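Local structure of hemoglobin-like protein (Methylacidiphilum infernorum, 4NK2) at residues 130-133 with 134-138; 163-166 with 167-170. The protein binds heme b and, as a group II truncated hemoglobin, probably binds oxygen at the heme iron. One frame throughout, in Å; residues are numbered along the deposited sequence.

From the N terminus, interaction 1 comes first, spanning the opening turns of helix 131-147. Interaction 2 follows in series, where helix 155-165 runs out into the 3-10 turns that lead to the long loop before helix 184-192. Each is a local contact in a continuous stretch, so neither closes a long loop, and they neither nest nor cross. They meet in space, with centres about 9 Å apart: Arg134 of the first reaches Ser166 and Glu163 of the second. Both also touch the heme, Trp137 and Met169 lying on opposite faces of it, and thus the start of one globin helix is tied to the end of the next.

Interaction 1 (130-133 with 134-138); sequences DEKA and REIWL. With HEM (protoporphyrin IX containing Fe), chain C.
Trp137 lays one face of its indole over the heme, and its backbone N binds Ala133 O at 2.9 Å. This is the start of helix 131-147, corresponding to the G helix of the 2/2 globin fold, with, as in other group II members, a tryptophan on the heme face opposite His124. A chi1 of -177° turns the indole away from the backbone N and lays it almost parallel to the porphyrin, over pyrroles B and C and the bridge carbon CHC; CZ2 comes 3.4 Å from HEM C1C. Ile162 and the rings of His70 and Tyr141 also pack round it.

Asp130 is the N-cap. Its OD1 takes the hydrogen of Ala133 N at 2.9 Å, a nearly straight bond that satisfies an N-H in the first turn. Then the regular ladder begins, with Arg134 N on Asp130 O, Glu135 N on Glu131 O and Ile136 N on Lys132 O. Lys132 touches Ile136, CG to CD1 at 4.1 Å, its ammonium group beyond salt-bridge distance of Glu135 OE1. Glu135 OE1 instead makes a salt bridge with Arg180; Glu131 has one with Arg173 and a hydrogen bond with Thr174.

From the extended Arg134 chain, NE probably hydrogen-bonds Ser166 OG, NH2 salt-bridges Glu163 OE2, and NH1 binds Arg180 O and an in-plane water that donates to Glu131 O. Leu138 CD1 sits 3.4 Å above the guanidinium plane, off toward the rim.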
loop_
_atom_site.group_PDB
_atom_site.type_symbol
_atom_site.label_atom_id
_atom_site.label_comp_id
_atom_site.label_asym_id
_atom_site.label_seq_id
_atom_site.Cartn_x
_atom_site.Cartn_y
_atom_site.Cartn_z
ATOM N N ASP A 130 5.594 5.220 2.963
ATOM C CA ASP A 130 6.065 4.561 1.757
ATOM C C ASP A 130 7.442 3.947 1.951
ATOM O O ASP A 130 7.973 3.988 3.038
ATOM C CB ASP A 130 6.037 5.500 0.552
ATOM C CG ASP A 130 6.966 6.676 0.692
ATOM O OD1 ASP A 130 7.846 6.664 1.553
ATOM O OD2 ASP A 130 6.813 7.622 -0.084
ATOM N N GLU A 131 8.009 3.380 0.894
ATOM C CA GLU A 131 9.251 2.624 0.999
ATOM C C GLU A 131 10.391 3.513 1.479
ATOM O O GLU A 131 11.154 3.126 2.365
ATOM C CB GLU A 131 9.598 1.963 -0.337
ATOM C CG GLU A 131 8.496 1.064 -0.881
ATOM C CD GLU A 131 7.471 1.837 -1.704
ATOM O OE1 GLU A 131 7.486 3.094 -1.682
ATOM O OE2 GLU A 131 6.654 1.181 -2.388
ATOM N N LYS A 132 10.472 4.718 0.933
ATOM C CA LYS A 132 11.501 5.680 1.296
ATOM C C LYS A 132 11.401 6.144 2.744
ATOM O O LYS A 132 12.408 6.304 3.408
ATOM C CB LYS A 132 11.451 6.881 0.366
ATOM C CG LYS A 132 12.549 7.879 0.573
ATOM C CD LYS A 132 13.885 7.305 0.197
ATOM C CE LYS A 132 14.901 8.392 -0.076
ATOM N NZ LYS A 132 16.283 7.862 -0.170
ATOM N N ALA A 133 10.186 6.369 3.217
ATOM C CA ALA A 133 9.947 6.696 4.625
ATOM C C ALA A 133 10.540 5.644 5.562
ATOM O O ALA A 133 11.152 5.979 6.583
ATOM C CB ALA A 133 8.466 6.839 4.880
ATOM N N ARG A 134 10.341 4.370 5.238
ATOM C CA ARG A 134 10.937 3.308 6.046
ATOM C C ARG A 134 12.458 3.369 5.999
ATOM O O ARG A 134 13.117 3.180 7.028
ATOM C CB ARG A 134 10.469 1.917 5.597
ATOM C CG ARG A 134 11.446 0.815 6.037
ATOM C CD ARG A 134 10.947 -0.591 5.696
ATOM N NE ARG A 134 11.927 -1.608 6.065
ATOM C CZ ARG A 134 12.876 -2.077 5.254
ATOM N NH1 ARG A 134 12.970 -1.640 4.002
ATOM N NH2 ARG A 134 13.727 -2.998 5.693
ATOM N N GLU A 135 13.023 3.640 4.824
ATOM C CA GLU A 135 14.482 3.706 4.703
ATOM C C GLU A 135 15.037 4.823 5.567
ATOM O O GLU A 135 16.035 4.641 6.270
ATOM C CB GLU A 135 14.912 3.912 3.246
ATOM C CG GLU A 135 14.568 2.744 2.337
ATOM C CD GLU A 135 15.287 2.820 0.999
ATOM O OE1 GLU A 135 16.268 3.591 0.880
ATOM O OE2 GLU A 135 14.873 2.096 0.070
ATOM N N ILE A 136 14.385 5.979 5.516
ATOM C CA ILE A 136 14.813 7.127 6.317
ATOM C C ILE A 136 14.628 6.862 7.817
ATOM O O ILE A 136 15.505 7.175 8.616
ATOM C CB ILE A 136 14.065 8.416 5.906
ATOM C CG1 ILE A 136 14.498 8.872 4.504
ATOM C CG2 ILE A 136 14.306 9.522 6.927
ATOM C CD1 ILE A 136 13.594 9.993 3.941
ATOM N N TRP A 137 13.495 6.281 8.202
ATOM C CA TRP A 137 13.258 5.913 9.601
ATOM C C TRP A 137 14.370 4.973 10.088
ATOM O O TRP A 137 14.889 5.129 11.196
ATOM C CB TRP A 137 11.883 5.248 9.710
ATOM C CG TRP A 137 11.377 4.848 11.094
ATOM C CD1 TRP A 137 10.516 5.554 11.895
ATOM C CD2 TRP A 137 11.626 3.608 11.775
ATOM N NE1 TRP A 137 10.241 4.842 13.043
ATOM C CE2 TRP A 137 10.911 3.646 12.995
ATOM C CE3 TRP A 137 12.404 2.481 11.480
ATOM C CZ2 TRP A 137 10.950 2.599 13.917
ATOM C CZ3 TRP A 137 12.435 1.433 12.393
ATOM C CH2 TRP A 137 11.720 1.505 13.601
ATOM N N LEU A 138 14.745 4.009 9.252
ATOM C CA LEU A 138 15.841 3.087 9.584
ATOM C C LEU A 138 17.207 3.767 9.685
ATOM O O LEU A 138 17.991 3.462 10.593
ATOM C CB LEU A 138 15.902 1.941 8.561
ATOM C CG LEU A 138 14.862 0.834 8.761
ATOM C CD1 LEU A 138 14.955 -0.217 7.668
ATOM C CD2 LEU A 138 15.046 0.166 10.139
HETATM C CHA HEM C . 3.646 5.703 16.185
HETATM C CHB HEM C . 6.082 6.749 12.141
HETATM C CHC HEM C . 7.822 2.193 12.050
HETATM C CHD HEM C . 6.812 2.053 16.818
HETATM C C1A HEM C . 4.061 6.373 15.061
HETATM C C2A HEM C . 3.553 7.647 14.557
HETATM C C3A HEM C . 4.245 7.919 13.432
HETATM C C4A HEM C . 5.193 6.839 13.192
HETATM C CMA HEM C . 4.115 9.157 12.515
HETATM C CAA HEM C . 2.423 8.497 15.209
HETATM C CBA HEM C . 1.105 8.135 14.492
HETATM C CGA HEM C . -0.155 8.827 15.002
HETATM O O1A HEM C . -0.967 9.306 14.160
HETATM O O2A HEM C . -0.391 8.907 16.239
HETATM C C1B HEM C . 6.698 5.595 11.683
HETATM C C2B HEM C . 7.323 5.387 10.386
HETATM C C3B HEM C . 7.804 4.130 10.358
HETATM C C4B HEM C . 7.510 3.485 11.633
HETATM C CMB HEM C . 7.444 6.416 9.244
HETATM C CAB HEM C . 8.540 3.505 9.158
HETATM C CBB HEM C . 8.706 2.179 9.102
HETATM C C1C HEM C . 7.753 1.754 13.360
HETATM C C2C HEM C . 8.293 0.522 13.918
HETATM C C3C HEM C . 7.998 0.491 15.233
HETATM C C4C HEM C . 7.276 1.705 15.564
HETATM C CMC HEM C . 9.044 -0.568 13.121
HETATM C CAC HEM C . 8.364 -0.598 16.269
HETATM C CBC HEM C . 9.352 -1.476 16.046
HETATM C C1D HEM C . 5.779 2.921 17.085
HETATM C C2D HEM C . 4.948 2.939 18.280
HETATM C C3D HEM C . 3.976 4.090 18.072
HETATM C C4D HEM C . 4.297 4.646 16.777
HETATM C CMD HEM C . 5.021 2.022 19.526
HETATM C CAD HEM C . 2.854 4.533 19.037
HETATM C CBD HEM C . 1.656 3.615 18.776
HETATM C CGD HEM C . 0.548 4.040 19.713
HETATM O O1D HEM C . -0.042 5.122 19.482
HETATM O O2D HEM C . 0.268 3.301 20.695
HETATM N NA HEM C . 5.052 5.921 14.211
HETATM N NB HEM C . 6.842 4.416 12.400
HETATM N NC HEM C . 7.151 2.439 14.406
HETATM N ND HEM C . 5.362 3.934 16.236
HETATM FE FE HEM C . 6.043 4.116 14.272
HETATM O O HOH W 1 11.581 0.633 2.416
#

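Interaction 2 (163-166 with 167-170). With HEM (protoporphyrin IX containing Fe), chain C.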
loop_
_atom_site.group_PDB
_atom_site.type_symbol
_atom_site.label_atom_id
_atom_site.label_comp_id
_atom_site.label_asym_id
_atom_site.label_seq_id
_atom_site.Cartn_x
_atom_site.Cartn_y
_atom_site.Cartn_z
ATOM N N GLU A 163 14.681 -3.753 11.342
ATOM C CA GLU A 163 14.849 -3.808 9.883
ATOM C C GLU A 163 13.756 -4.640 9.244
ATOM O O GLU A 163 13.255 -4.300 8.171
ATOM C CB GLU A 163 16.212 -4.404 9.487
ATOM C CG GLU A 163 16.493 -4.343 7.978
ATOM C CD GLU A 163 15.848 -5.482 7.178
ATOM O OE1 GLU A 163 15.470 -6.531 7.770
ATOM O OE2 GLU A 163 15.750 -5.339 5.930
ATOM N N SER A 164 13.387 -5.745 9.885
ATOM C CA SER A 164 12.338 -6.583 9.312
ATOM C C SER A 164 10.943 -6.126 9.719
ATOM O O SER A 164 10.044 -6.086 8.884
ATOM C CB SER A 164 12.536 -8.057 9.667
ATOM O OG SER A 164 11.461 -8.814 9.135
ATOM N N PHE A 165 10.761 -5.791 10.995
ATOM C CA PHE A 165 9.436 -5.425 11.493
ATOM C C PHE A 165 8.938 -4.181 10.770
ATOM O O PHE A 165 7.740 -4.041 10.498
ATOM C CB PHE A 165 9.489 -5.158 13.000
ATOM C CG PHE A 165 8.131 -5.101 13.664
ATOM C CD1 PHE A 165 7.064 -5.846 13.175
ATOM C CD2 PHE A 165 7.929 -4.316 14.790
ATOM C CE1 PHE A 165 5.818 -5.803 13.801
ATOM C CE2 PHE A 165 6.679 -4.263 15.415
ATOM C CZ PHE A 165 5.629 -5.003 14.917
ATOM N N SER A 166 9.859 -3.271 10.457
ATOM C CA SER A 166 9.496 -2.019 9.795
ATOM C C SER A 166 8.870 -2.261 8.422
ATOM O O SER A 166 8.094 -1.437 7.927
ATOM C CB SER A 166 10.708 -1.083 9.676
ATOM O OG SER A 166 11.792 -1.679 8.963
ATOM N N ILE A 167 9.186 -3.384 7.792
ATOM C CA ILE A 167 8.590 -3.640 6.475
ATOM C C ILE A 167 7.055 -3.693 6.546
ATOM O O ILE A 167 6.368 -3.274 5.609
ATOM C CB ILE A 167 9.124 -4.934 5.858
ATOM C CG1 ILE A 167 10.635 -4.803 5.603
ATOM C CG2 ILE A 167 8.413 -5.220 4.561
ATOM C CD1 ILE A 167 11.281 -6.097 5.118
ATOM N N ARG A 168 6.523 -4.221 7.647
ATOM C CA ARG A 168 5.078 -4.376 7.807
ATOM C C ARG A 168 4.362 -3.081 8.125
ATOM O O ARG A 168 3.130 -3.053 8.185
ATOM C CB ARG A 168 4.786 -5.375 8.920
ATOM C CG ARG A 168 5.665 -6.588 8.842
ATOM C CD ARG A 168 5.154 -7.707 9.715
ATOM N NE ARG A 168 5.867 -8.938 9.393
ATOM C CZ ARG A 168 5.393 -10.157 9.611
ATOM N NH1 ARG A 168 4.194 -10.313 10.156
ATOM N NH2 ARG A 168 6.118 -11.211 9.272
ATOM N N MET A 169 5.108 -2.004 8.345
ATOM C CA MET A 169 4.445 -0.713 8.562
ATOM C C MET A 169 4.143 -0.010 7.236
ATOM O O MET A 169 3.348 0.936 7.192
ATOM C CB MET A 169 5.310 0.185 9.435
ATOM C CG MET A 169 5.760 -0.489 10.737
ATOM S SD MET A 169 4.340 -1.167 11.624
ATOM C CE MET A 169 5.211 -2.589 12.267
ATOM N N ILE A 170 4.790 -0.456 6.158
ATOM C CA ILE A 170 4.664 0.239 4.871
ATOM C C ILE A 170 3.231 0.089 4.366
ATOM O O ILE A 170 2.735 -1.035 4.195
ATOM C CB ILE A 170 5.616 -0.326 3.793
ATOM C CG1 ILE A 170 7.082 -0.056 4.167
ATOM C CG2 ILE A 170 5.289 0.299 2.432
ATOM C CD1 ILE A 170 8.082 -0.705 3.212
HETATM C CHA HEM C . 3.646 5.703 16.185
HETATM C CHB HEM C . 6.082 6.749 12.141
HETATM C CHC HEM C . 7.822 2.193 12.050
HETATM C CHD HEM C . 6.812 2.053 16.818
HETATM C C1A HEM C . 4.061 6.373 15.061
HETATM C C2A HEM C . 3.553 7.647 14.557
HETATM C C3A HEM C . 4.245 7.919 13.432
HETATM C C4A HEM C . 5.193 6.839 13.192
HETATM C CMA HEM C . 4.115 9.157 12.515
HETATM C CAA HEM C . 2.423 8.497 15.209
HETATM C CBA HEM C . 1.105 8.135 14.492
HETATM C CGA HEM C . -0.155 8.827 15.002
HETATM O O1A HEM C . -0.967 9.306 14.160
HETATM O O2A HEM C . -0.391 8.907 16.239
HETATM C C1B HEM C . 6.698 5.595 11.683
HETATM C C2B HEM C . 7.323 5.387 10.386
HETATM C C3B HEM C . 7.804 4.130 10.358
HETATM C C4B HEM C . 7.510 3.485 11.633
HETATM C CMB HEM C . 7.444 6.416 9.244
HETATM C CAB HEM C . 8.540 3.505 9.158
HETATM C CBB HEM C . 8.706 2.179 9.102
HETATM C C1C HEM C . 7.753 1.754 13.360
HETATM C C2C HEM C . 8.293 0.522 13.918
HETATM C C3C HEM C . 7.998 0.491 15.233
HETATM C C4C HEM C . 7.276 1.705 15.564
HETATM C CMC HEM C . 9.044 -0.568 13.121
HETATM C CAC HEM C . 8.364 -0.598 16.269
HETATM C CBC HEM C . 9.352 -1.476 16.046
HETATM C C1D HEM C . 5.779 2.921 17.085
HETATM C C2D HEM C . 4.948 2.939 18.280
HETATM C C3D HEM C . 3.976 4.090 18.072
HETATM C C4D HEM C . 4.297 4.646 16.777
HETATM C CMD HEM C . 5.021 2.022 19.526
HETATM C CAD HEM C . 2.854 4.533 19.037
HETATM C CBD HEM C . 1.656 3.615 18.776
HETATM C CGD HEM C . 0.548 4.040 19.713
HETATM O O1D HEM C . -0.042 5.122 19.482
HETATM O O2D HEM C . 0.268 3.301 20.695
HETATM N NA HEM C . 5.052 5.921 14.211
HETATM N NB HEM C . 6.842 4.416 12.400
HETATM N NC HEM C . 7.151 2.439 14.406
HETATM N ND HEM C . 5.362 3.934 16.236
HETATM FE FE HEM C . 6.043 4.116 14.272
HETATM O O HOH W 2 8.280 -8.191 8.055
#
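The Phe165 ring carries the Met169 methyl on one face and has Arg168 CD and the heme vinyl carbon CBC at its edge. CE stands 3.6 Å from the ring centroid and only 12° off the normal, a CH-pi contact almost over the centre. SD is farther along the same direction, 5.3 Å from the centroid, so the Met-aromatic pair is led by the methyl. Bends at chi2 and chi3 fold the Met169 chain back over the ring, while its CG packs 3.6 Å from HEM CHC on the proximal side, where His124 ligates the iron. Phe165 also meets the rings of Phe49 and Trp161.

The backbone carrying them tightens from alpha-helix into 3-10 turns. Ile167 N, Arg168 N and Met169 N bond to Ser164 O, Phe165 O and Ser166 O in turn, each three residues back, and each donor stands above its carbonyl plane. Ser164 O takes a second hydrogen bond from a water 2.9 Å away, which in turn accepts from Arg168 NE in the guanidinium plane. Beyond it, Arg168 NH2 reaches Pro45 O of its own chain and Glu37 O of the second subunit.

Ser166 OG is hydrogen-bonded to Ile162 O, and Ile167 packs on Pro45 and Pro179. Where Phe165 and Met169 meet the porphyrin the contact is apolar, with methyl, ring and vinyl groups, and the guanidinium of Arg168 is turned to carbonyls of both subunits.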